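Local coordinates for Non-structural protein NS2 (Bluetongue virus, PDB 1UTY) that binds single-stranded RNA as a viral non-structural phosphoprotein, this chain being its N-terminal RNA-binding domain, at residues I37-V42 with D73-M78; Y56-P61 with E97-T102. All coordinates share one frame; numbering follows the deposited sequence.

Interaction 1: residues I37-V42 with D73-M78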
# COMPACT_ATOMS: atom_id res chain seq x y z
N ILE A 37 18.74 7.37 -0.41
CA ILE A 37 18.06 8.33 0.46
C ILE A 37 18.04 7.81 1.89
O ILE A 37 17.45 6.77 2.17
CB ILE A 37 16.62 8.61 -0.03
CG1 ILE A 37 16.66 9.02 -1.51
CG2 ILE A 37 15.95 9.69 0.85
CD1 ILE A 37 15.30 9.11 -2.14
N LYS A 38 18.70 8.53 2.78
CA LYS A 38 18.76 8.17 4.19
C LYS A 38 17.89 9.12 4.99
O LYS A 38 18.07 10.34 4.92
CB LYS A 38 20.20 8.23 4.69
CG LYS A 38 20.35 7.78 6.15
CD LYS A 38 21.79 7.35 6.44
CE LYS A 38 22.67 8.54 6.80
NZ LYS A 38 24.12 8.15 7.00
N ILE A 39 16.94 8.56 5.74
CA ILE A 39 16.05 9.35 6.59
C ILE A 39 16.36 9.03 8.04
O ILE A 39 16.53 7.87 8.38
CB ILE A 39 14.56 9.03 6.28
CG1 ILE A 39 14.23 9.38 4.83
CG2 ILE A 39 13.63 9.83 7.19
CD1 ILE A 39 12.96 8.71 4.36
N GLY A 40 16.47 10.05 8.88
CA GLY A 40 16.72 9.84 10.30
C GLY A 40 17.49 10.97 10.95
O GLY A 40 17.46 12.09 10.49
N ARG A 41 18.17 10.64 12.04
CA ARG A 41 19.00 11.59 12.78
C ARG A 41 19.98 12.28 11.82
O ARG A 41 20.18 13.49 11.90
CB ARG A 41 19.79 10.84 13.87
CG ARG A 41 20.53 11.73 14.87
CD ARG A 41 21.22 10.93 15.99
NE ARG A 41 22.51 11.50 16.38
CZ ARG A 41 22.88 11.73 17.64
NH1 ARG A 41 22.06 11.46 18.65
NH2 ARG A 41 24.08 12.24 17.90
N VAL A 42 20.58 11.48 10.96
CA VAL A 42 21.47 11.93 9.91
C VAL A 42 20.75 11.65 8.60
O VAL A 42 20.26 10.55 8.38
CB VAL A 42 22.81 11.17 9.97
CG1 VAL A 42 23.77 11.64 8.86
CG2 VAL A 42 23.46 11.31 11.35
N ASP A 73 6.37 0.24 9.76
CA ASP A 73 7.28 1.16 9.09
C ASP A 73 6.73 1.56 7.73
O ASP A 73 6.60 0.73 6.82
CB ASP A 73 8.66 0.52 8.92
CG ASP A 73 9.39 0.31 10.23
OD1 ASP A 73 9.04 0.96 11.24
OD2 ASP A 73 10.33 -0.49 10.34
N ILE A 74 6.40 2.84 7.60
CA ILE A 74 5.85 3.40 6.37
C ILE A 74 6.73 4.57 5.92
O ILE A 74 6.91 5.55 6.66
CB ILE A 74 4.38 3.86 6.59
CG1 ILE A 74 3.53 2.70 7.13
CG2 ILE A 74 3.78 4.31 5.31
CD1 ILE A 74 2.35 3.11 7.96
N ILE A 75 7.29 4.45 4.72
CA ILE A 75 8.13 5.50 4.14
C ILE A 75 7.45 6.14 2.92
O ILE A 75 7.20 5.46 1.93
CB ILE A 75 9.53 4.94 3.76
CG1 ILE A 75 10.11 4.11 4.91
CG2 ILE A 75 10.48 6.08 3.42
CD1 ILE A 75 10.42 2.68 4.55
N SER A 76 7.17 7.44 3.00
CA SER A 76 6.47 8.13 1.92
C SER A 76 7.43 9.00 1.14
O SER A 76 8.13 9.83 1.72
CB SER A 76 5.33 9.01 2.45
OG SER A 76 4.43 8.27 3.24
N LEU A 77 7.46 8.83 -0.18
CA LEU A 77 8.43 9.53 -1.00
C LEU A 77 7.79 10.20 -2.21
O LEU A 77 6.99 9.58 -2.94
CB LEU A 77 9.53 8.58 -1.47
CG LEU A 77 10.30 7.78 -0.42
CD1 LEU A 77 9.74 6.34 -0.36
CD2 LEU A 77 11.78 7.80 -0.76
N MET A 78 8.14 11.46 -2.40
CA MET A 78 7.84 12.16 -3.64
C MET A 78 9.10 12.20 -4.50
O MET A 78 10.08 12.87 -4.15
CB MET A 78 7.35 13.57 -3.36
CG MET A 78 6.03 13.65 -2.63
SD MET A 78 4.70 12.80 -3.51
CE MET A 78 3.37 13.28 -2.49
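Ile-39 and Ile-75 make the tighter of two apolar contacts that face each other between strands 34-39 and 73-79: Ile-39 CD1 lies 3.7 Å from Ile-75 CG2, a side branch met at a slant by the end of a chain. Ile-39 has CG1 beside its backbone N (chi1 -61°) and is nearly extended beyond it (chi2 162°), which carries the terminal methyl well out from the strand. Two residues earlier, Ile-37, with nearly the same torsions, meets Leu-77 tip to tip, with Ile-37 CD1 and Leu-77 CD2 4.0 Å apart. The pairing of 37 with 77 and 39 with 75 means the segments run in roughly opposite senses, at a clear inclination, yet they are not bonded neighbours, for the CA atoms of Ile-39 and Ile-75 are 9.1 Å apart and no hydrogen bond joins the two. Long, branched aliphatic residues suit this spacing: the chain-end methyls of Ile-37 and Ile-39 reach the forked end of Leu-77 and the side branch of Ile-75. Ile-12 touches both Ile-39 and Ile-75, and Ala-86 touches both Ile-39 and Leu-77, so neighbouring strands close round the pairs. Beyond Ile-39 the contact gives way. Gly-40 adopts backbone angles at which a CB would collide with the carbonyl O of Ile-39, and Arg-41 and Val-42 follow it into solvent-exposed loop, far from 73-78. On the other segment, Ser-76 points away from the contact and hydrogen-bonds Arg-67. Strands 34-39 and 73-79 stand far apart in the order of the nine-stranded mixed sheet, so their meeting is consistent with a sheet curled round an apolar core.

Interaction 2: residues Y56-P61 with E97-T102; sequences YVLNVP and EGVSVT
This is a small, buried apolar packing contact within the mixed sheet, between strand 56-59 and the beginning of strand 97-110, which are next-but-one neighbours with strand 113-123 between them. The spacing fits, since the CA atoms of Tyr-56 and Val-101 are 8.1 Å apart and those of Leu-58 and Val-99 8.8 Å, and no hydrogen bond links the two segments. Pairing 56 with 101 and 58 with 99 sets the directions opposite. At one end the Tyr-56 ring meets Val-101 with its edge: Val-101 CG2 sits near the ring plane, 4.0 Å from Tyr-56 CE2, and makes a slanting approach, so that the valine touches the rim of the ring and not its face. The methyl that does the touching is the one placed anti to the valine's carbonyl carbon. Tyr-56 leaves its strand neither toward nor away from 97-102, and the length of the aromatic ring is what brings its far part nearer. Tyrosine suits the place for a second reason: its hydrocarbon edge lies in the core while its OH hydrogen-bonds Asp-70 OD2, so the polar end of a buried residue is satisfied. The other pair is looser. Leu-58 CD1 approaches Val-99 CG1 to 4.3 Å; the leucine supplies the reach and the compact valine meets it with a single methyl. Backbone bonds from Val-57 to Lys-120 and Cys-122 hold strand 56-59 beside strand 113-123, whose Cys-122 touches both Val-99 and Val-101. On its other flank strand 56-59 bonds to strand 10-15 through Asn-11 and Phe-13, while Ile-68 of strand 64-70 packs on both Tyr-56 and Val-101.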
# COMPACT_ATOMS: atom_id res chain seq x y z
N TYR A 56 16.09 -0.71 1.74
CA TYR A 56 14.99 -0.85 0.79
C TYR A 56 15.50 -0.53 -0.60
O TYR A 56 16.11 0.52 -0.81
CB TYR A 56 13.83 0.12 1.12
CG TYR A 56 13.21 -0.12 2.48
CD1 TYR A 56 13.85 0.30 3.65
CD2 TYR A 56 12.00 -0.78 2.60
CE1 TYR A 56 13.29 0.06 4.91
CE2 TYR A 56 11.44 -1.02 3.84
CZ TYR A 56 12.08 -0.60 4.98
OH TYR A 56 11.50 -0.84 6.19
N VAL A 57 15.27 -1.43 -1.55
CA VAL A 57 15.50 -1.10 -2.94
C VAL A 57 14.15 -0.67 -3.51
O VAL A 57 13.20 -1.44 -3.54
CB VAL A 57 16.09 -2.27 -3.76
CG1 VAL A 57 16.10 -1.96 -5.24
CG2 VAL A 57 17.49 -2.61 -3.28
N LEU A 58 14.09 0.59 -3.90
CA LEU A 58 12.91 1.13 -4.52
C LEU A 58 13.18 1.24 -6.02
O LEU A 58 13.80 2.20 -6.49
CB LEU A 58 12.57 2.48 -3.90
CG LEU A 58 11.30 3.18 -4.41
CD1 LEU A 58 10.09 2.21 -4.38
CD2 LEU A 58 11.05 4.47 -3.61
N ASN A 59 12.74 0.22 -6.74
CA ASN A 59 12.81 0.17 -8.19
C ASN A 59 11.60 0.94 -8.71
O ASN A 59 10.44 0.54 -8.48
CB ASN A 59 12.78 -1.30 -8.60
CG ASN A 59 12.87 -1.53 -10.13
OD1 ASN A 59 12.78 -0.61 -10.92
ND2 ASN A 59 13.03 -2.78 -10.52
N VAL A 60 11.84 2.09 -9.35
CA VAL A 60 10.75 2.84 -9.98
C VAL A 60 10.99 3.07 -11.47
O VAL A 60 12.13 3.03 -11.90
CB VAL A 60 10.42 4.20 -9.25
CG1 VAL A 60 10.17 3.97 -7.77
CG2 VAL A 60 11.50 5.23 -9.47
N PRO A 61 9.92 3.27 -12.25
CA PRO A 61 10.05 3.55 -13.69
C PRO A 61 10.09 5.05 -14.06
O PRO A 61 10.32 5.37 -15.24
CB PRO A 61 8.78 2.92 -14.26
CG PRO A 61 7.75 3.21 -13.15
CD PRO A 61 8.51 3.20 -11.83
N GLU A 97 1.24 5.74 -4.37
CA GLU A 97 1.21 4.34 -4.74
C GLU A 97 1.75 3.50 -3.57
O GLU A 97 2.92 3.59 -3.22
CB GLU A 97 2.06 4.11 -5.98
CG GLU A 97 2.07 2.65 -6.42
CD GLU A 97 2.95 2.40 -7.61
OE1 GLU A 97 3.32 3.36 -8.33
OE2 GLU A 97 3.28 1.22 -7.85
N GLY A 98 0.87 2.70 -2.97
CA GLY A 98 1.25 1.71 -1.97
C GLY A 98 2.16 0.65 -2.57
O GLY A 98 1.76 -0.17 -3.37
N VAL A 99 3.43 0.70 -2.19
CA VAL A 99 4.41 -0.23 -2.71
C VAL A 99 4.62 -1.28 -1.63
O VAL A 99 4.78 -0.94 -0.45
CB VAL A 99 5.74 0.50 -3.03
CG1 VAL A 99 6.80 -0.47 -3.51
CG2 VAL A 99 5.51 1.62 -4.06
N SER A 100 4.60 -2.54 -2.05
CA SER A 100 4.87 -3.66 -1.16
C SER A 100 6.37 -3.99 -1.02
O SER A 100 7.19 -3.73 -1.91
CB SER A 100 4.13 -4.91 -1.65
OG SER A 100 2.75 -4.84 -1.35
N VAL A 101 6.70 -4.61 0.11
CA VAL A 101 8.05 -5.05 0.39
C VAL A 101 8.10 -6.56 0.22
O VAL A 101 7.25 -7.27 0.73
CB VAL A 101 8.42 -4.70 1.85
CG1 VAL A 101 9.64 -5.48 2.30
CG2 VAL A 101 8.66 -3.23 1.99
N THR A 102 9.10 -7.04 -0.51
CA THR A 102 9.40 -8.46 -0.54
C THR A 102 10.84 -8.60 -0.08
O THR A 102 11.74 -8.15 -0.76
CB THR A 102 9.23 -9.04 -1.96
OG1 THR A 102 7.94 -8.70 -2.48
CG2 THR A 102 9.20 -10.57 -1.91

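From the N terminus the chain passes 37-42, then 56-61, and returns at 73-78 to close the loop of interaction 1 over 30 intervening residues. It goes on to 97-102, which closes interaction 2 back onto 56-61 across 35 residues. The segments alternate, so the two loops cross. Strand 34-39 is thereby tied to strand 73-79, and strand 56-59 to strand 97-110, all within one sheet. The centres lie 13 Å apart, and the contacts share a core: Ile-75 CD1 rests 3.7 Å from Tyr-56 CZ, and Leu-77 CD1 is 4.0 Å from Leu-58 CD2. Segments 73-78 and 56-61 thus join the two contacts directly.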